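Local coordinates for (S)-ureidoglycine aminohydrolase (Escherichia coli, PDB 1RC6), which hydrolyses (S)-ureidoglycine to (S)-ureidoglycolate and ammonia in the allantoin degradation pathway, with manganese as its cofactor, at residues E82-V87 and D169-E174; I92-E97 and F101-G106. All blocks are in the same frame, centred on the assembly; numbering follows the deposited sequence.

Interaction 1 (E82-V87 and D169-E174); sequences ETFLYV and DFLPKE
Phe-84 and Tyr-86 of strand 81-89 meet the ring of Phe-170 in the loop that follows strand 166-169. The Phe-84 ring turns its edge toward a face of Phe-170, a T-shaped pair with centroids 5.7 Å apart and planes at 86°. Phe-84 CZ leads, 4.0 Å from Phe-170 CD1. Tyr-86 comes to the far end of the same loop ring, where Tyr-86 CE1 is 3.8 Å from Phe-170 CZ. The two rings are again almost perpendicular, but the approach is oblique. Both strand residues have CG anti to the backbone N (chi1 172° for Phe-84, 175° for Tyr-86). Being two apart on the strand, they extend from the same side of it and reach the loop residue together. Leu-171 adds a looser touch: Leu-171 CD1 stands 4.3 Å from Phe-84 CE2. No hydrogen bond joins the segments, and this close part is wholly apolar. Tyr-108 extends the cluster with an edge-to-face pair to Phe-170, and Ile-183 of strand 179-186 touches the same ring. An alanine in place of Phe-170 would probably open a gap between strand and loop and leave the Phe-84 edge without its aromatic face.

The loop is different farther on. Lys-173 and Glu-174 are exposed and do not touch the strand. Lys-173 reaches from this exposed part back to the buried Asp-169, in a salt bridge whose hydrogen bond is weak, Lys-173 NZ to Asp-169 OD2 at 3.5 Å. Strand 81-89 belongs to the sheet of the N-terminal cupin domain, while strands 166-169 and 179-186 belong to the other large sheet. The contact is an aromatic cluster at the interface between the two halves of a bicupin fold.

Interaction 2 (I92-E97 and F101-G106); sequences ITAKAE and FALSEG
Phe-101 sets the edge of its ring toward two backbone carbonyls of the partner strand. The two strands form an antiparallel beta hairpin within the N-terminal cupin domain. Phe-101 CD1 is 3.8 Å from Ala-94 O, and Phe-101 CE1 is 4.2 Å from Ala-96 O. Both oxygens lie near the ring plane. Neither face of the ring meets segment 92-97; beyond the hairpin, Leu-146 and Ser-148 touch this side chain. Its CG sits beside the backbone N and anti to the carbonyl carbon (chi1 -50°), which places one ring edge alongside strand 92-96.

Ile-92 with Leu-103 and Ala-94 with Phe-101 are hydrogen-bonded pairs. Thr-93 and Ala-102 form the non-hydrogen-bonded pair between them, on the other face of the sheet.

The face with Ile-92, Ala-94, Phe-101 and Leu-103 is apolar. Ile-92 CG1 packs on Leu-103 CB at 3.8 Å, and the two side chains cross obliquely. Leu-103 CD1 also reaches Ala-94 CB at 4.0 Å. Leu-85 and Val-87 of strand 81-89 touch Ile-92, and Val-87 also meets Leu-103. Thr-93 and Ala-102, on the opposite face, are more open to solvent.

Four backbone hydrogen bonds join the strands. Phe-101 O takes two contacts: Ala-94 N donates to Phe-101 O at 2.9 Å, and Thr-93 CA makes a CA-H...O contact with Phe-101 O at 3.4 Å.

Interaction 1 and interaction 2 lie 13 Å apart between centres and meet near the C-terminal end of strand 81-89, at Tyr-86 and Val-87. Val-87 O is 2.9 Å from Gly-106 N, a probable hydrogen bond. Val-87 CG2 packs on Leu-103 CB at 3.6 Å. Tyr-86 takes part in both: its ring meets Phe-170, while Tyr-86 OH lies 3.5 Å from Gly-106 CA. Interaction 1 is the nearer to the probable substrate site. Leu-171 is about 9 Å from Lys-253 and Tyr-86 about 10 Å from Tyr-249, side chain to side chain; Lys-253 and Tyr-249 probably bind the substrate. Interaction 2 lies away from it.

Interaction 1 (E82-V87 and D169-E174)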
ATOM      1  N   GLU A  82      -9.809  -7.931   6.590  1.00 24.41           N
ATOM      2  CA  GLU A  82      -8.982  -6.989   7.348  1.00 23.57           C
ATOM      3  C   GLU A  82      -8.561  -5.862   6.392  1.00 22.52           C
ATOM      4  O   GLU A  82      -8.408  -6.090   5.185  1.00 22.01           O
ATOM      5  CB  GLU A  82      -7.751  -7.695   7.946  1.00 27.72           C
ATOM      6  CG  GLU A  82      -6.817  -8.331   6.934  1.00 26.82           C
ATOM      7  CD  GLU A  82      -5.727  -9.183   7.588  1.00 29.55           C
ATOM      8  OE1 GLU A  82      -5.227  -8.817   8.684  1.00 32.72           O
ATOM      9  OE2 GLU A  82      -5.352 -10.219   7.000  1.00 27.48           O
ATOM     10  N   THR A  83      -8.386  -4.651   6.916  1.00 24.19           N
ATOM     11  CA  THR A  83      -8.021  -3.523   6.068  1.00 25.17           C
ATOM     12  C   THR A  83      -6.895  -2.704   6.628  1.00 24.04           C
ATOM     13  O   THR A  83      -6.569  -2.811   7.802  1.00 23.90           O
ATOM     14  CB  THR A  83      -9.208  -2.581   5.844  1.00 26.58           C
ATOM     15  OG1 THR A  83      -9.596  -2.012   7.095  1.00 28.19           O
ATOM     16  CG2 THR A  83     -10.382  -3.335   5.247  1.00 23.27           C
ATOM     17  N   PHE A  84      -6.310  -1.871   5.777  1.00 30.78           N
ATOM     18  CA  PHE A  84      -5.200  -1.014   6.174  1.00 30.49           C
ATOM     19  C   PHE A  84      -5.220   0.268   5.360  1.00 33.39           C
ATOM     20  O   PHE A  84      -5.357   0.235   4.138  1.00 34.54           O
ATOM     21  CB  PHE A  84      -3.874  -1.756   5.964  1.00 21.90           C
ATOM     22  CG  PHE A  84      -2.656  -0.904   6.169  1.00 22.19           C
ATOM     23  CD1 PHE A  84      -2.167  -0.115   5.142  1.00 21.30           C
ATOM     24  CD2 PHE A  84      -2.008  -0.877   7.407  1.00 22.07           C
ATOM     25  CE1 PHE A  84      -1.051   0.697   5.337  1.00 21.97           C
ATOM     26  CE2 PHE A  84      -0.890  -0.067   7.613  1.00 20.81           C
ATOM     27  CZ  PHE A  84      -0.411   0.720   6.578  1.00 22.00           C
ATOM     28  N   LEU A  85      -5.074   1.398   6.033  1.00 30.48           N
ATOM     29  CA  LEU A  85      -5.078   2.685   5.361  1.00 30.48           C
ATOM     30  C   LEU A  85      -3.801   3.455   5.680  1.00 32.58           C
ATOM     31  O   LEU A  85      -3.318   3.416   6.802  1.00 33.51           O
ATOM     32  CB  LEU A  85      -6.304   3.501   5.799  1.00 28.36           C
ATOM     33  CG  LEU A  85      -6.479   4.932   5.264  1.00 27.23           C
ATOM     34  CD1 LEU A  85      -7.898   5.417   5.518  1.00 23.23           C
ATOM     35  CD2 LEU A  85      -5.472   5.855   5.908  1.00 24.92           C
ATOM     36  N   TYR A  86      -3.259   4.154   4.687  1.00 27.54           N
ATOM     37  CA  TYR A  86      -2.051   4.938   4.882  1.00 27.55           C
ATOM     38  C   TYR A  86      -2.202   6.309   4.231  1.00 27.33           C
ATOM     39  O   TYR A  86      -2.488   6.417   3.043  1.00 27.29           O
ATOM     40  CB  TYR A  86      -0.846   4.224   4.282  1.00 32.37           C
ATOM     41  CG  TYR A  86       0.416   5.038   4.355  1.00 31.37           C
ATOM     42  CD1 TYR A  86       1.256   4.955   5.456  1.00 30.00           C
ATOM     43  CD2 TYR A  86       0.741   5.943   3.347  1.00 32.73           C
ATOM     44  CE1 TYR A  86       2.390   5.753   5.564  1.00 29.67           C
ATOM     45  CE2 TYR A  86       1.870   6.751   3.442  1.00 32.67           C
ATOM     46  CZ  TYR A  86       2.689   6.655   4.558  1.00 31.11           C
ATOM     47  OH  TYR A  86       3.773   7.496   4.692  1.00 31.73           O
ATOM     48  N   VAL A  87      -2.012   7.356   5.021  1.00 37.23           N
ATOM     49  CA  VAL A  87      -2.125   8.703   4.507  1.00 39.49           C
ATOM     50  C   VAL A  87      -0.853   9.082   3.779  1.00 40.03           C
ATOM     51  O   VAL A  87       0.178   9.335   4.393  1.00 39.95           O
ATOM     52  CB  VAL A  87      -2.364   9.730   5.623  1.00 36.19           C
ATOM     53  CG1 VAL A  87      -2.424  11.132   5.015  1.00 36.62           C
ATOM     54  CG2 VAL A  87      -3.659   9.400   6.374  1.00 38.08           C
ATOM     55  N   ASP A 169       8.322  -1.333  10.157  1.00 38.88           N
ATOM     56  CA  ASP A 169       7.327  -2.382  10.308  1.00 39.61           C
ATOM     57  C   ASP A 169       6.102  -1.709  10.920  1.00 37.90           C
ATOM     58  O   ASP A 169       6.157  -1.176  12.028  1.00 41.05           O
ATOM     59  CB  ASP A 169       7.836  -3.496  11.215  1.00 53.88           C
ATOM     60  CG  ASP A 169       9.055  -4.191  10.654  1.00 58.75           C
ATOM     61  OD1 ASP A 169       9.389  -3.929   9.476  1.00 61.12           O
ATOM     62  OD2 ASP A 169       9.673  -5.001  11.388  1.00 63.33           O
ATOM     63  N   PHE A 170       4.999  -1.734  10.181  1.00 38.70           N
ATOM     64  CA  PHE A 170       3.766  -1.095  10.607  1.00 34.82           C
ATOM     65  C   PHE A 170       2.908  -1.862  11.582  1.00 32.69           C
ATOM     66  O   PHE A 170       2.190  -1.263  12.369  1.00 31.85           O
ATOM     67  CB  PHE A 170       2.918  -0.784   9.384  1.00 34.35           C
ATOM     68  CG  PHE A 170       3.271   0.495   8.718  1.00 31.37           C
ATOM     69  CD1 PHE A 170       2.627   1.667   9.063  1.00 29.13           C
ATOM     70  CD2 PHE A 170       4.253   0.533   7.736  1.00 32.99           C
ATOM     71  CE1 PHE A 170       2.956   2.867   8.437  1.00 29.59           C
ATOM     72  CE2 PHE A 170       4.588   1.732   7.105  1.00 32.58           C
ATOM     73  CZ  PHE A 170       3.938   2.901   7.459  1.00 26.99           C
ATOM     74  N   LEU A 171       2.972  -3.183  11.529  1.00 28.19           N
ATOM     75  CA  LEU A 171       2.127  -4.009  12.372  1.00 29.50           C
ATOM     76  C   LEU A 171       2.871  -4.941  13.298  1.00 31.48           C
ATOM     77  O   LEU A 171       4.052  -5.184  13.133  1.00 30.56           O
ATOM     78  CB  LEU A 171       1.184  -4.827  11.473  1.00 32.23           C
ATOM     79  CG  LEU A 171      -0.160  -4.236  11.014  1.00 31.38           C
ATOM     80  CD1 LEU A 171      -0.089  -2.722  10.870  1.00 29.08           C
ATOM     81  CD2 LEU A 171      -0.573  -4.894   9.714  1.00 31.21           C
ATOM     82  N   PRO A 172       2.176  -5.473  14.309  1.00 39.49           N
ATOM     83  CA  PRO A 172       2.814  -6.395  15.254  1.00 43.05           C
ATOM     84  C   PRO A 172       3.214  -7.673  14.507  1.00 44.18           C
ATOM     85  O   PRO A 172       2.573  -8.038  13.527  1.00 42.58           O
ATOM     86  CB  PRO A 172       1.705  -6.650  16.286  1.00 23.68           C
ATOM     87  CG  PRO A 172       0.895  -5.402  16.241  1.00 22.18           C
ATOM     88  CD  PRO A 172       0.823  -5.101  14.766  1.00 24.25           C
ATOM     89  N   LYS A 173       4.255  -8.351  14.975  1.00 35.63           N
ATOM     90  CA  LYS A 173       4.725  -9.583  14.341  1.00 40.98           C
ATOM     91  C   LYS A 173       3.997 -10.832  14.836  1.00 41.08           C
ATOM     92  O   LYS A 173       4.117 -11.890  14.237  1.00 44.11           O
ATOM     93  CB  LYS A 173       6.222  -9.754  14.595  1.00 52.32           C
ATOM     94  CG  LYS A 173       7.024  -8.477  14.427  1.00 59.46           C
ATOM     95  CD  LYS A 173       7.166  -8.080  12.972  1.00 65.99           C
ATOM     96  CE  LYS A 173       8.454  -8.633  12.391  1.00 71.00           C
ATOM     97  NZ  LYS A 173       9.658  -8.034  13.041  1.00 73.64           N
ATOM     98  N   GLU A 174       3.255 -10.717  15.930  1.00 37.65           N
ATOM     99  CA  GLU A 174       2.521 -11.845  16.501  1.00 37.96           C
ATOM    100  C   GLU A 174       1.640 -12.592  15.498  1.00 33.49           C
ATOM    101  O   GLU A 174       1.023 -11.993  14.614  1.00 33.83           O
ATOM    102  CB  GLU A 174       1.647 -11.377  17.679  1.00 51.89           C
ATOM    103  CG  GLU A 174       2.375 -11.187  19.001  1.00 69.45           C
ATOM    104  CD  GLU A 174       3.540 -10.214  18.911  1.00 80.52           C
ATOM    105  OE1 GLU A 174       3.320  -9.041  18.535  1.00 86.64           O
ATOM    106  OE2 GLU A 174       4.681 -10.623  19.224  1.00 88.71           O
TER

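Interaction 2 (I92-E97 and F101-G106)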
ATOM      1  N   ILE A  92      -6.742  13.439   7.169  1.00 36.59           N
ATOM      2  CA  ILE A  92      -8.047  12.812   7.123  1.00 35.49           C
ATOM      3  C   ILE A  92      -8.514  12.462   8.524  1.00 35.88           C
ATOM      4  O   ILE A  92      -7.774  12.589   9.501  1.00 36.63           O
ATOM      5  CB  ILE A  92      -8.019  11.507   6.290  1.00 32.02           C
ATOM      6  CG1 ILE A  92      -7.296  10.413   7.065  1.00 29.80           C
ATOM      7  CG2 ILE A  92      -7.297  11.734   4.974  1.00 29.48           C
ATOM      8  CD1 ILE A  92      -7.869   9.048   6.800  1.00 30.04           C
ATOM      9  N   THR A  93      -9.753  12.006   8.611  1.00 31.02           N
ATOM     10  CA  THR A  93     -10.338  11.622   9.875  1.00 31.43           C
ATOM     11  C   THR A  93     -10.910  10.237   9.679  1.00 29.96           C
ATOM     12  O   THR A  93     -11.901  10.050   8.978  1.00 31.05           O
ATOM     13  CB  THR A  93     -11.460  12.599  10.283  1.00 30.02           C
ATOM     14  OG1 THR A  93     -10.894  13.892  10.495  1.00 32.29           O
ATOM     15  CG2 THR A  93     -12.151  12.138  11.559  1.00 26.13           C
ATOM     16  N   ALA A  94     -10.272   9.259  10.293  1.00 32.99           N
ATOM     17  CA  ALA A  94     -10.725   7.887  10.168  1.00 34.22           C
ATOM     18  C   ALA A  94     -11.512   7.487  11.394  1.00 33.86           C
ATOM     19  O   ALA A  94     -11.344   8.062  12.472  1.00 35.16           O
ATOM     20  CB  ALA A  94      -9.535   6.964   9.995  1.00 34.95           C
ATOM     21  N   LYS A  95     -12.367   6.491  11.225  1.00 24.20           N
ATOM     22  CA  LYS A  95     -13.168   6.000  12.324  1.00 28.41           C
ATOM     23  C   LYS A  95     -13.344   4.496  12.249  1.00 28.48           C
ATOM     24  O   LYS A  95     -13.624   3.942  11.190  1.00 29.59           O
ATOM     25  CB  LYS A  95     -14.531   6.691  12.335  1.00 27.14           C
ATOM     26  CG  LYS A  95     -14.460   8.176  12.651  1.00 34.98           C
ATOM     27  CD  LYS A  95     -15.848   8.797  12.817  1.00 39.67           C
ATOM     28  CE  LYS A  95     -15.746  10.210  13.371  1.00 44.66           C
ATOM     29  NZ  LYS A  95     -17.068  10.742  13.776  1.00 47.74           N
ATOM     30  N   ALA A  96     -13.161   3.843  13.390  1.00 37.96           N
ATOM     31  CA  ALA A  96     -13.304   2.391  13.499  1.00 38.21           C
ATOM     32  C   ALA A  96     -13.382   1.985  14.970  1.00 37.37           C
ATOM     33  O   ALA A  96     -12.832   2.664  15.842  1.00 34.20           O
ATOM     34  CB  ALA A  96     -12.126   1.678  12.824  1.00 38.72           C
ATOM     35  N   GLU A  97     -14.068   0.875  15.224  1.00 40.35           N
ATOM     36  CA  GLU A  97     -14.236   0.356  16.570  1.00 42.91           C
ATOM     37  C   GLU A  97     -14.574   1.472  17.569  1.00 45.24           C
ATOM     38  O   GLU A  97     -13.985   1.568  18.649  1.00 47.01           O
ATOM     39  CB  GLU A  97     -12.972  -0.395  16.998  1.00 45.08           C
ATOM     40  CG  GLU A  97     -12.603  -1.522  16.042  1.00 47.27           C
ATOM     41  CD  GLU A  97     -11.606  -2.500  16.623  1.00 46.73           C
ATOM     42  OE1 GLU A  97     -10.652  -2.066  17.291  1.00 49.43           O
ATOM     43  OE2 GLU A  97     -11.762  -3.710  16.395  1.00 47.28           O
ATOM     44  N   PHE A 101      -9.622   8.837  14.656  1.00 44.96           N
ATOM     45  CA  PHE A 101      -8.205   9.109  14.489  1.00 44.11           C
ATOM     46  C   PHE A 101      -7.976  10.264  13.525  1.00 45.71           C
ATOM     47  O   PHE A 101      -8.551  10.303  12.438  1.00 46.86           O
ATOM     48  CB  PHE A 101      -7.487   7.860  13.979  1.00 37.27           C
ATOM     49  CG  PHE A 101      -7.802   6.615  14.764  1.00 32.53           C
ATOM     50  CD1 PHE A 101      -8.957   5.893  14.511  1.00 30.55           C
ATOM     51  CD2 PHE A 101      -6.945   6.177  15.772  1.00 30.87           C
ATOM     52  CE1 PHE A 101      -9.261   4.742  15.251  1.00 30.00           C
ATOM     53  CE2 PHE A 101      -7.232   5.044  16.515  1.00 25.33           C
ATOM     54  CZ  PHE A 101      -8.398   4.320  16.253  1.00 29.75           C
ATOM     55  N   ALA A 102      -7.149  11.214  13.941  1.00 48.73           N
ATOM     56  CA  ALA A 102      -6.833  12.362  13.110  1.00 48.99           C
ATOM     57  C   ALA A 102      -5.505  12.003  12.471  1.00 50.12           C
ATOM     58  O   ALA A 102      -4.444  12.160  13.079  1.00 51.02           O
ATOM     59  CB  ALA A 102      -6.698  13.621  13.964  1.00 33.77           C
ATOM     60  N   LEU A 103      -5.570  11.513  11.239  1.00 41.58           N
ATOM     61  CA  LEU A 103      -4.370  11.103  10.541  1.00 41.58           C
ATOM     62  C   LEU A 103      -3.789  12.164   9.621  1.00 40.53           C
ATOM     63  O   LEU A 103      -4.487  12.753   8.794  1.00 40.98           O
ATOM     64  CB  LEU A 103      -4.660   9.825   9.753  1.00 33.84           C
ATOM     65  CG  LEU A 103      -5.229   8.692  10.614  1.00 34.20           C
ATOM     66  CD1 LEU A 103      -5.628   7.520   9.728  1.00 31.31           C
ATOM     67  CD2 LEU A 103      -4.213   8.270  11.655  1.00 29.34           C
ATOM     68  N   SER A 104      -2.494  12.401   9.780  1.00 34.49           N
ATOM     69  CA  SER A 104      -1.780  13.365   8.959  1.00 36.10           C
ATOM     70  C   SER A 104      -0.846  12.521   8.094  1.00 34.73           C
ATOM     71  O   SER A 104      -0.882  11.292   8.164  1.00 34.83           O
ATOM     72  CB  SER A 104      -0.957  14.304   9.840  1.00 45.16           C
ATOM     73  OG  SER A 104       0.164  13.615  10.385  1.00 47.90           O
ATOM     74  N   GLU A 105      -0.008  13.165   7.290  1.00 37.17           N
ATOM     75  CA  GLU A 105       0.896  12.403   6.453  1.00 38.91           C
ATOM     76  C   GLU A 105       1.599  11.332   7.278  1.00 36.14           C
ATOM     77  O   GLU A 105       2.014  11.578   8.410  1.00 38.08           O
ATOM     78  CB  GLU A 105       1.939  13.305   5.801  1.00 49.13           C
ATOM     79  CG  GLU A 105       2.925  12.511   4.971  1.00 58.85           C
ATOM     80  CD  GLU A 105       3.952  13.374   4.300  1.00 65.33           C
ATOM     81  OE1 GLU A 105       3.551  14.267   3.523  1.00 69.85           O
ATOM     82  OE2 GLU A 105       5.159  13.155   4.547  1.00 70.54           O
ATOM     83  N   GLY A 106       1.728  10.139   6.712  1.00 35.93           N
ATOM     84  CA  GLY A 106       2.377   9.065   7.437  1.00 33.54           C
ATOM     85  C   GLY A 106       1.447   8.390   8.429  1.00 31.92           C
ATOM     86  O   GLY A 106       1.787   7.359   8.998  1.00 31.88           O
TER